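Local coordinates for nucleoporin NUP159 (Saccharomyces cerevisiae, PDB 1XIP), which forms part of the nuclear pore complex and, through this N-terminal beta-propeller domain, tethers the helicase Dbp5 to the pore for mRNA export, at residues Val140-Ser149 and Gln160-Val170; Leu179-Phe187 and Phe198-Leu209. All coordinates share one frame; numbering follows the deposited sequence.

Both contacts belong to the beta-propeller domain and lie next to each other in it, with centres about 17 Å apart. Contact 1 spans two successive four-stranded sheets: strand 158-165 closes the first, and strand 167-170 opens the second. Contact 2 takes up that second sheet at its other edge, pairing strands 184-190 and 193-200. Both hold a hairpin strand pair and are partly buried. Contact 1, nearer the centre of the chain, adds aliphatic packing around one phenylalanine between the sheets; contact 2, farther out, adds phenylalanines under CH-pi contacts, a buried arginine and a more exposed polar face. They touch where Lys180 N probably donates to Asn164 O, 2.9 Å away.

Contact 1: Val140-Ser149 and Gln160-Val170; sequences VILNSVNDLS and QLAQNVTSFDV
The ring of Phe168 is the bump of this contact, and Val140, Leu142 and Leu148 shape the hollow that takes it. Leu148 CD1 sits over one ring face, 3.9 Å from the centroid and offset toward the rim, a CH-pi contact. Val140 CG1 packs on CE1 of the ring at 3.5 Å, while Leu142 CB meets its CE2 obliquely. A chi1 of 80° puts CG of Phe168 between its backbone N and carbonyl carbon, which stands the ring up against Val140, Leu142 and Leu148. A second bump is Val165, whose CB meets Leu142 CD1 at 3.8 Å and whose CG2 reaches Leu148 CB. Leu142 thus forks, CD1 packing on Val165 and CD2 touching Thr166 O.

Strands 147-149 and 160-163 run antiparallel beside this packing. Leu148 O takes two backbone donors, Leu161 N at 2.7 Å and Ala162 N at 3.1 Å, which marks a classic beta bulge. At the corner, Asn146 ND2 bonds Val165 O at 2.7 Å, well bent at 131°, tying the type I turn Asn143-Asn146 to the place where the chain leaves one sheet for the next. Val177 of strand 174-179 touches both Leu148 and Val165. Aliphatic and aromatic side chains interleaved between successive four-stranded antiparallel sheets are the packing of neighbouring blades in a beta-propeller.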
loop_
_atom_site.group_PDB
_atom_site.type_symbol
_atom_site.label_atom_id
_atom_site.label_comp_id
_atom_site.label_asym_id
_atom_site.label_seq_id
_atom_site.Cartn_x
_atom_site.Cartn_y
_atom_site.Cartn_z
ATOM N N VAL A 140 2.427 8.839 10.667
ATOM C CA VAL A 140 1.684 9.856 9.949
ATOM C C VAL A 140 0.273 9.359 9.695
ATOM O O VAL A 140 0.084 8.274 9.175
ATOM C CB VAL A 140 2.356 10.270 8.641
ATOM C CG1 VAL A 140 1.597 11.447 8.024
ATOM C CG2 VAL A 140 3.808 10.654 8.881
ATOM N N ILE A 141 -0.712 10.169 10.068
ATOM C CA ILE A 141 -2.089 9.715 10.156
ATOM C C ILE A 141 -3.024 10.599 9.342
ATOM O O ILE A 141 -3.039 11.828 9.503
ATOM C CB ILE A 141 -2.531 9.672 11.652
ATOM C CG1 ILE A 141 -1.804 8.545 12.387
ATOM C CG2 ILE A 141 -4.036 9.483 11.771
ATOM C CD1 ILE A 141 -1.791 8.670 13.881
ATOM N N LEU A 142 -3.799 9.977 8.459
ATOM C CA LEU A 142 -4.838 10.697 7.753
ATOM C C LEU A 142 -6.231 10.391 8.287
ATOM O O LEU A 142 -6.689 9.250 8.277
ATOM C CB LEU A 142 -4.766 10.480 6.251
ATOM C CG LEU A 142 -5.890 11.158 5.452
ATOM C CD1 LEU A 142 -5.842 12.692 5.560
ATOM C CD2 LEU A 142 -5.813 10.725 4.021
ATOM N N ASN A 143 -6.884 11.463 8.720
ATOM C CA ASN A 143 -8.176 11.478 9.378
ATOM C C ASN A 143 -9.383 11.281 8.459
ATOM O O ASN A 143 -9.315 11.539 7.245
ATOM C CB ASN A 143 -8.330 12.865 9.974
ATOM C CG ASN A 143 -8.907 12.843 11.311
ATOM O OD1 ASN A 143 -9.949 12.248 11.525
ATOM N ND2 ASN A 143 -8.249 13.506 12.250
ATOM N N SER A 144 -10.510 10.895 9.057
ATOM C CA SER A 144 -11.787 10.783 8.344
ATOM C C SER A 144 -12.393 12.148 8.043
ATOM O O SER A 144 -13.401 12.254 7.335
ATOM C CB SER A 144 -12.781 9.946 9.147
ATOM O OG SER A 144 -13.412 10.732 10.142
ATOM N N VAL A 145 -11.767 13.186 8.585
ATOM C CA VAL A 145 -12.224 14.566 8.410
ATOM C C VAL A 145 -11.191 15.324 7.565
ATOM O O VAL A 145 -11.212 16.560 7.471
ATOM C CB VAL A 145 -12.499 15.243 9.803
ATOM C CG1 VAL A 145 -11.242 15.841 10.402
ATOM C CG2 VAL A 145 -13.627 16.270 9.709
ATOM N N ASN A 146 -10.293 14.546 6.952
ATOM C CA ASN A 146 -9.235 15.042 6.067
ATOM C C ASN A 146 -8.173 15.886 6.766
ATOM O O ASN A 146 -7.758 16.937 6.246
ATOM C CB ASN A 146 -9.829 15.783 4.858
ATOM C CG ASN A 146 -10.737 14.901 4.027
ATOM O OD1 ASN A 146 -11.923 15.190 3.875
ATOM N ND2 ASN A 146 -10.189 13.813 3.489
ATOM N N ASP A 147 -7.742 15.427 7.946
ATOM C CA ASP A 147 -6.709 16.103 8.737
ATOM C C ASP A 147 -5.448 15.248 8.781
ATOM O O ASP A 147 -5.462 14.150 9.344
ATOM C CB ASP A 147 -7.199 16.316 10.177
ATOM C CG ASP A 147 -8.052 17.575 10.351
ATOM O OD1 ASP A 147 -8.141 18.400 9.412
ATOM O OD2 ASP A 147 -8.671 17.821 11.420
ATOM N N LEU A 148 -4.359 15.740 8.196
ATOM C CA LEU A 148 -3.080 15.025 8.254
ATOM C C LEU A 148 -2.306 15.388 9.512
ATOM O O LEU A 148 -1.964 16.560 9.714
ATOM C CB LEU A 148 -2.234 15.313 7.017
ATOM C CG LEU A 148 -1.082 14.340 6.792
ATOM C CD1 LEU A 148 -1.621 12.958 6.541
ATOM C CD2 LEU A 148 -0.228 14.793 5.635
ATOM N N SER A 149 -2.026 14.386 10.351
ATOM C CA SER A 149 -1.378 14.609 11.651
ATOM C C SER A 149 -0.174 13.707 11.883
ATOM O O SER A 149 0.009 12.708 11.191
ATOM C CB SER A 149 -2.379 14.415 12.777
ATOM O OG SER A 149 -3.179 13.288 12.512
ATOM N N GLN A 160 -0.075 18.804 14.008
ATOM C CA GLN A 160 -0.991 18.871 12.869
ATOM C C GLN A 160 -0.234 19.299 11.619
ATOM O O GLN A 160 0.342 20.383 11.584
ATOM C CB GLN A 160 -2.141 19.838 13.156
ATOM C CG GLN A 160 -3.522 19.302 12.815
ATOM C CD GLN A 160 -3.886 18.047 13.604
ATOM O OE1 GLN A 160 -3.366 17.819 14.708
ATOM N NE2 GLN A 160 -4.771 17.226 13.039
ATOM N N LEU A 161 -0.230 18.452 10.594
ATOM C CA LEU A 161 0.606 18.699 9.427
ATOM C C LEU A 161 -0.101 19.457 8.323
ATOM O O LEU A 161 0.403 20.475 7.850
ATOM C CB LEU A 161 1.179 17.400 8.877
ATOM C CG LEU A 161 2.091 16.602 9.801
ATOM C CD1 LEU A 161 2.230 15.204 9.264
ATOM C CD2 LEU A 161 3.460 17.288 9.966
ATOM N N ALA A 162 -1.265 18.965 7.905
ATOM C CA ALA A 162 -1.987 19.586 6.804
ATOM C C ALA A 162 -3.478 19.361 6.920
ATOM O O ALA A 162 -3.937 18.663 7.825
ATOM C CB ALA A 162 -1.473 19.076 5.467
ATOM N N GLN A 163 -4.227 19.973 6.004
ATOM C CA GLN A 163 -5.678 19.839 5.957
ATOM C C GLN A 163 -6.165 19.593 4.543
ATOM O O GLN A 163 -5.438 19.857 3.571
ATOM C CB GLN A 163 -6.344 21.100 6.476
ATOM C CG GLN A 163 -6.712 21.056 7.931
ATOM C CD GLN A 163 -6.292 22.309 8.645
ATOM O OE1 GLN A 163 -5.304 22.303 9.386
ATOM N NE2 GLN A 163 -7.018 23.397 8.414
ATOM N N ASN A 164 -7.404 19.103 4.440
ATOM C CA ASN A 164 -8.070 18.876 3.157
ATOM C C ASN A 164 -7.378 17.847 2.277
ATOM O O ASN A 164 -7.523 17.871 1.054
ATOM C CB ASN A 164 -8.221 20.194 2.396
ATOM C CG ASN A 164 -9.166 21.149 3.078
ATOM O OD1 ASN A 164 -10.258 20.759 3.499
ATOM N ND2 ASN A 164 -8.760 22.411 3.187
ATOM N N VAL A 165 -6.635 16.947 2.920
ATOM C CA VAL A 165 -5.861 15.910 2.264
ATOM C C VAL A 165 -6.784 14.726 2.001
ATOM O O VAL A 165 -7.612 14.405 2.854
ATOM C CB VAL A 165 -4.694 15.440 3.201
ATOM C CG1 VAL A 165 -3.747 14.423 2.500
ATOM C CG2 VAL A 165 -3.923 16.629 3.746
ATOM N N THR A 166 -6.648 14.077 0.841
ATOM C CA THR A 166 -7.413 12.857 0.569
ATOM C C THR A 166 -6.511 11.639 0.420
ATOM O O THR A 166 -6.949 10.511 0.601
ATOM C CB THR A 166 -8.344 12.998 -0.658
ATOM O OG1 THR A 166 -7.583 13.371 -1.801
ATOM C CG2 THR A 166 -9.306 14.169 -0.475
ATOM N N SER A 167 -5.253 11.894 0.083
ATOM C CA SER A 167 -4.226 10.877 0.058
ATOM C C SER A 167 -2.873 11.488 0.375
ATOM O O SER A 167 -2.582 12.612 0.003
ATOM C CB SER A 167 -4.170 10.185 -1.314
ATOM O OG SER A 167 -3.414 8.979 -1.234
ATOM N N PHE A 168 -2.037 10.729 1.052
ATOM C CA PHE A 168 -0.674 11.156 1.301
ATOM C C PHE A 168 0.286 9.982 1.100
ATOM O O PHE A 168 -0.127 8.832 1.070
ATOM C CB PHE A 168 -0.545 11.745 2.708
ATOM C CG PHE A 168 -0.432 10.699 3.800
ATOM C CD1 PHE A 168 0.819 10.300 4.277
ATOM C CD2 PHE A 168 -1.576 10.129 4.360
ATOM C CE1 PHE A 168 0.930 9.342 5.292
ATOM C CE2 PHE A 168 -1.481 9.178 5.377
ATOM C CZ PHE A 168 -0.226 8.779 5.842
ATOM N N ASP A 169 1.566 10.287 0.955
ATOM C CA ASP A 169 2.608 9.265 0.950
ATOM C C ASP A 169 3.858 9.850 1.605
ATOM O O ASP A 169 4.084 11.043 1.512
ATOM C CB ASP A 169 2.897 8.808 -0.488
ATOM C CG ASP A 169 3.672 7.502 -0.549
ATOM O OD1 ASP A 169 3.824 6.815 0.507
ATOM O OD2 ASP A 169 4.168 7.073 -1.620
ATOM N N VAL A 170 4.642 9.016 2.291
ATOM C CA VAL A 170 5.938 9.437 2.827
ATOM C C VAL A 170 7.040 8.478 2.493
ATOM O O VAL A 170 6.814 7.258 2.358
ATOM C CB VAL A 170 5.979 9.533 4.366
ATOM C CG1 VAL A 170 5.968 10.976 4.818
ATOM C CG2 VAL A 170 4.906 8.713 5.019
#

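Contact 2: Leu179-Phe187 and Phe198-Leu209; sequences LKDRSFQSF and FEFSLPSELEEL
Phe184 and Phe200 carry the tight part of this contact. They form a hydrogen-bonded antiparallel pair, with Phe184 N 2.8 Å from Phe200 O and the N-H pointing almost straight at it (177°). Their rings are nearly parallel, planes 11° apart, but slid so far that they barely overlap; it is Phe184 CB that lies over the Phe200 face, 3.7 Å from the centroid. At the next hydrogen-bonded pair, two residues along, Ser186 CB rests over the Phe198 ring in the same CH-pi manner, and Ser186 OG is hydrogen-bonded to Gln174 NE2.

Beyond the strands Arg182, at the end of the Leu179-Arg182 turn, is buried. Leu202 CD2 lies over the centre of its guanidinium, 3.6 Å from CZ. Both terminal nitrogens converge on one carbonyl: NH2 lies 2.6 Å from Leu209 O, approaching nearly along the C=O axis, and NH1 adds a weak bond to the same oxygen. Tyr214 O is a further acceptor for NH1. The chain bends at chi3 (-67°), bringing the group to the carbonyl of Leu209, just past a weakly bonded helical turn at about 204-207.

The solvent side is looser. Glu207 OE2 makes a long salt bridge of 3.5 Å to Arg182 NH2, with carboxylate and guanidinium planes steeply inclined. On the sheet face opposite the phenylalanines, Gln185 and Glu199 lie side by side; Glu199 OE2 is paired with Lys196. Asp181 OD2 accepts from Ser183 N, an Asx turn, and also from Ser183 OG.

Strand 193-200 edges its four-stranded sheet, and the phenylalanine face packs against the next one: Phe184 touches Ala229 and Phe231 of strand 226-232, Phe200 meets Ala258 of strand 257-263, and Leu202 and Leu206 close on Phe260.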
loop_
_atom_site.group_PDB
_atom_site.type_symbol
_atom_site.label_atom_id
_atom_site.label_comp_id
_atom_site.label_asym_id
_atom_site.label_seq_id
_atom_site.Cartn_x
_atom_site.Cartn_y
_atom_site.Cartn_z
ATOM N N LEU A 179 -4.779 16.916 -2.474
ATOM C CA LEU A 179 -5.845 17.701 -1.856
ATOM C C LEU A 179 -7.215 17.518 -2.518
ATOM O O LEU A 179 -7.298 17.036 -3.640
ATOM C CB LEU A 179 -5.453 19.185 -1.820
ATOM C CG LEU A 179 -4.218 19.502 -0.976
ATOM C CD1 LEU A 179 -3.853 20.981 -1.037
ATOM C CD2 LEU A 179 -4.472 19.080 0.452
ATOM N N LYS A 180 -8.273 17.905 -1.795
ATOM C CA LYS A 180 -9.669 17.887 -2.295
ATOM C C LYS A 180 -9.899 18.648 -3.607
ATOM O O LYS A 180 -10.687 18.213 -4.450
ATOM C CB LYS A 180 -10.626 18.448 -1.245
ATOM C CG LYS A 180 -10.785 17.597 -0.024
ATOM C CD LYS A 180 -11.822 18.177 0.886
ATOM C CE LYS A 180 -12.738 17.105 1.416
ATOM N NZ LYS A 180 -13.912 17.730 2.114
ATOM N N ASP A 181 -9.228 19.789 -3.762
ATOM C CA ASP A 181 -9.281 20.546 -5.009
ATOM C C ASP A 181 -8.464 19.885 -6.134
ATOM O O ASP A 181 -8.377 20.411 -7.257
ATOM C CB ASP A 181 -8.836 21.994 -4.776
ATOM C CG ASP A 181 -7.348 22.117 -4.507
ATOM O OD1 ASP A 181 -6.887 23.266 -4.330
ATOM O OD2 ASP A 181 -6.560 21.134 -4.454
ATOM N N ARG A 182 -7.865 18.736 -5.814
ATOM C CA ARG A 182 -7.136 17.901 -6.773
ATOM C C ARG A 182 -5.769 18.474 -7.087
ATOM O O ARG A 182 -5.163 18.137 -8.097
ATOM C CB ARG A 182 -7.949 17.693 -8.057
ATOM C CG ARG A 182 -9.288 16.961 -7.870
ATOM C CD ARG A 182 -9.816 16.303 -9.148
ATOM N NE ARG A 182 -10.204 17.286 -10.161
ATOM C CZ ARG A 182 -10.700 16.979 -11.351
ATOM N NH1 ARG A 182 -10.865 15.714 -11.698
ATOM N NH2 ARG A 182 -11.041 17.944 -12.197
ATOM N N SER A 183 -5.276 19.335 -6.209
ATOM C CA SER A 183 -3.915 19.828 -6.340
ATOM C C SER A 183 -2.938 19.014 -5.484
ATOM O O SER A 183 -3.347 18.255 -4.594
ATOM C CB SER A 183 -3.842 21.327 -6.025
ATOM O OG SER A 183 -3.786 21.561 -4.634
ATOM N N PHE A 184 -1.651 19.185 -5.774
ATOM C CA PHE A 184 -0.586 18.421 -5.151
ATOM C C PHE A 184 0.394 19.291 -4.370
ATOM O O PHE A 184 0.643 20.453 -4.714
ATOM C CB PHE A 184 0.182 17.673 -6.220
ATOM C CG PHE A 184 -0.610 16.615 -6.897
ATOM C CD1 PHE A 184 -0.459 15.282 -6.527
ATOM C CD2 PHE A 184 -1.487 16.935 -7.923
ATOM C CE1 PHE A 184 -1.190 14.281 -7.163
ATOM C CE2 PHE A 184 -2.223 15.954 -8.560
ATOM C CZ PHE A 184 -2.080 14.620 -8.182
ATOM N N GLN A 185 0.964 18.712 -3.327
ATOM C CA GLN A 185 1.977 19.388 -2.546
ATOM C C GLN A 185 3.035 18.409 -2.103
ATOM O O GLN A 185 2.747 17.259 -1.793
ATOM C CB GLN A 185 1.351 20.054 -1.342
ATOM C CG GLN A 185 0.814 21.438 -1.623
ATOM C CD GLN A 185 0.224 22.064 -0.397
ATOM O OE1 GLN A 185 0.629 21.742 0.721
ATOM N NE2 GLN A 185 -0.744 22.948 -0.584
ATOM N N SER A 186 4.267 18.877 -2.075
ATOM C CA SER A 186 5.393 18.045 -1.742
ATOM C C SER A 186 6.261 18.774 -0.750
ATOM O O SER A 186 6.467 19.971 -0.868
ATOM C CB SER A 186 6.185 17.726 -3.004
ATOM O OG SER A 186 7.273 16.877 -2.718
ATOM N N PHE A 187 6.762 18.056 0.244
ATOM C CA PHE A 187 7.585 18.675 1.281
ATOM C C PHE A 187 8.851 17.882 1.487
ATOM O O PHE A 187 8.854 16.660 1.378
ATOM C CB PHE A 187 6.849 18.707 2.615
ATOM C CG PHE A 187 5.486 19.341 2.564
ATOM C CD1 PHE A 187 5.282 20.621 3.082
ATOM C CD2 PHE A 187 4.392 18.642 2.059
ATOM C CE1 PHE A 187 4.026 21.203 3.063
ATOM C CE2 PHE A 187 3.138 19.216 2.034
ATOM C CZ PHE A 187 2.953 20.497 2.538
ATOM N N PHE A 198 7.728 21.864 -3.459
ATOM C CA PHE A 198 6.967 22.434 -4.572
ATOM C C PHE A 198 5.456 22.224 -4.433
ATOM O O PHE A 198 4.983 21.653 -3.454
ATOM C CB PHE A 198 7.472 21.926 -5.936
ATOM C CG PHE A 198 7.740 20.457 -5.991
ATOM C CD1 PHE A 198 9.018 19.961 -5.739
ATOM C CD2 PHE A 198 6.731 19.566 -6.332
ATOM C CE1 PHE A 198 9.286 18.590 -5.802
ATOM C CE2 PHE A 198 6.979 18.192 -6.404
ATOM C CZ PHE A 198 8.263 17.700 -6.134
ATOM N N GLU A 199 4.708 22.693 -5.431
ATOM C CA GLU A 199 3.255 22.775 -5.373
ATOM C C GLU A 199 2.736 22.854 -6.794
ATOM O O GLU A 199 3.348 23.514 -7.634
ATOM C CB GLU A 199 2.866 24.046 -4.626
ATOM C CG GLU A 199 1.431 24.107 -4.148
ATOM C CD GLU A 199 1.239 25.156 -3.064
ATOM O OE1 GLU A 199 1.610 26.339 -3.277
ATOM O OE2 GLU A 199 0.723 24.792 -1.991
ATOM N N PHE A 200 1.617 22.189 -7.080
ATOM C CA PHE A 200 0.995 22.324 -8.395
ATOM C C PHE A 200 -0.478 21.920 -8.475
ATOM O O PHE A 200 -0.981 21.188 -7.627
ATOM C CB PHE A 200 1.823 21.629 -9.487
ATOM C CG PHE A 200 2.071 20.179 -9.239
ATOM C CD1 PHE A 200 1.284 19.218 -9.846
ATOM C CD2 PHE A 200 3.117 19.768 -8.416
ATOM C CE1 PHE A 200 1.518 17.858 -9.627
ATOM C CE2 PHE A 200 3.358 18.419 -8.190
ATOM C CZ PHE A 200 2.557 17.460 -8.803
ATOM N N SER A 201 -1.156 22.433 -9.500
ATOM C CA SER A 201 -2.549 22.121 -9.779
ATOM C C SER A 201 -2.645 21.160 -10.953
ATOM O O SER A 201 -1.642 20.801 -11.553
ATOM C CB SER A 201 -3.320 23.405 -10.088
ATOM O OG SER A 201 -4.346 23.610 -9.136
ATOM N N LEU A 202 -3.860 20.744 -11.274
ATOM C CA LEU A 202 -4.112 19.866 -12.410
ATOM C C LEU A 202 -3.934 20.604 -13.731
ATOM O O LEU A 202 -4.235 21.807 -13.818
ATOM C CB LEU A 202 -5.543 19.333 -12.339
ATOM C CG LEU A 202 -5.747 17.838 -12.208
ATOM C CD1 LEU A 202 -5.073 17.370 -10.959
ATOM C CD2 LEU A 202 -7.223 17.555 -12.159
ATOM N N PRO A 203 -3.474 19.894 -14.767
ATOM C CA PRO A 203 -3.394 20.469 -16.107
ATOM C C PRO A 203 -4.784 20.821 -16.606
ATOM O O PRO A 203 -5.762 20.145 -16.255
ATOM C CB PRO A 203 -2.811 19.335 -16.948
ATOM C CG PRO A 203 -2.218 18.443 -16.014
ATOM C CD PRO A 203 -3.018 18.500 -14.757
ATOM N N SER A 204 -4.862 21.877 -17.411
ATOM C CA SER A 204 -6.120 22.375 -17.963
ATOM C C SER A 204 -7.016 21.267 -18.511
ATOM O O SER A 204 -8.199 21.202 -18.187
ATOM C CB SER A 204 -5.822 23.391 -19.052
ATOM O OG SER A 204 -6.888 24.302 -19.171
ATOM N N GLU A 205 -6.429 20.382 -19.315
ATOM C CA GLU A 205 -7.171 19.311 -19.975
ATOM C C GLU A 205 -7.667 18.255 -19.004
ATOM O O GLU A 205 -8.490 17.426 -19.373
ATOM C CB GLU A 205 -6.315 18.636 -21.041
ATOM C CG GLU A 205 -5.812 19.569 -22.113
ATOM C CD GLU A 205 -4.390 20.034 -21.879
ATOM O OE1 GLU A 205 -4.024 20.356 -20.713
ATOM O OE2 GLU A 205 -3.634 20.089 -22.876
ATOM N N LEU A 206 -7.156 18.278 -17.773
ATOM C CA LEU A 206 -7.567 17.327 -16.747
ATOM C C LEU A 206 -8.622 17.908 -15.821
ATOM O O LEU A 206 -9.401 17.166 -15.233
ATOM C CB LEU A 206 -6.369 16.818 -15.944
ATOM C CG LEU A 206 -5.295 16.035 -16.704
ATOM C CD1 LEU A 206 -4.543 15.142 -15.747
ATOM C CD2 LEU A 206 -5.888 15.216 -17.868
ATOM N N GLU A 207 -8.649 19.231 -15.687
ATOM C CA GLU A 207 -9.713 19.886 -14.931
ATOM C C GLU A 207 -11.056 19.704 -15.639
ATOM O O GLU A 207 -12.120 19.755 -15.009
ATOM C CB GLU A 207 -9.411 21.370 -14.749
ATOM C CG GLU A 207 -10.017 21.961 -13.487
ATOM C CD GLU A 207 -9.238 21.574 -12.247
ATOM O OE1 GLU A 207 -7.997 21.727 -12.260
ATOM O OE2 GLU A 207 -9.862 21.109 -11.263
ATOM N N GLU A 208 -10.988 19.495 -16.954
ATOM C CA GLU A 208 -12.156 19.208 -17.790
ATOM C C GLU A 208 -12.992 18.044 -17.210
ATOM O O GLU A 208 -14.220 18.121 -17.189
ATOM C CB GLU A 208 -11.707 18.930 -19.244
ATOM C CG GLU A 208 -12.827 18.621 -20.236
ATOM C CD GLU A 208 -12.815 19.522 -21.468
ATOM O OE1 GLU A 208 -11.708 19.797 -22.005
ATOM O OE2 GLU A 208 -13.925 19.945 -21.912
ATOM N N LEU A 209 -12.320 16.990 -16.727
ATOM C CA LEU A 209 -12.986 15.887 -16.007
ATOM C C LEU A 209 -13.547 16.367 -14.678
ATOM O O LEU A 209 -12.783 16.789 -13.809
ATOM C CB LEU A 209 -12.015 14.736 -15.733
ATOM C CG LEU A 209 -11.089 14.214 -16.831
ATOM C CD1 LEU A 209 -9.832 13.627 -16.218
ATOM C CD2 LEU A 209 -11.790 13.196 -17.710
#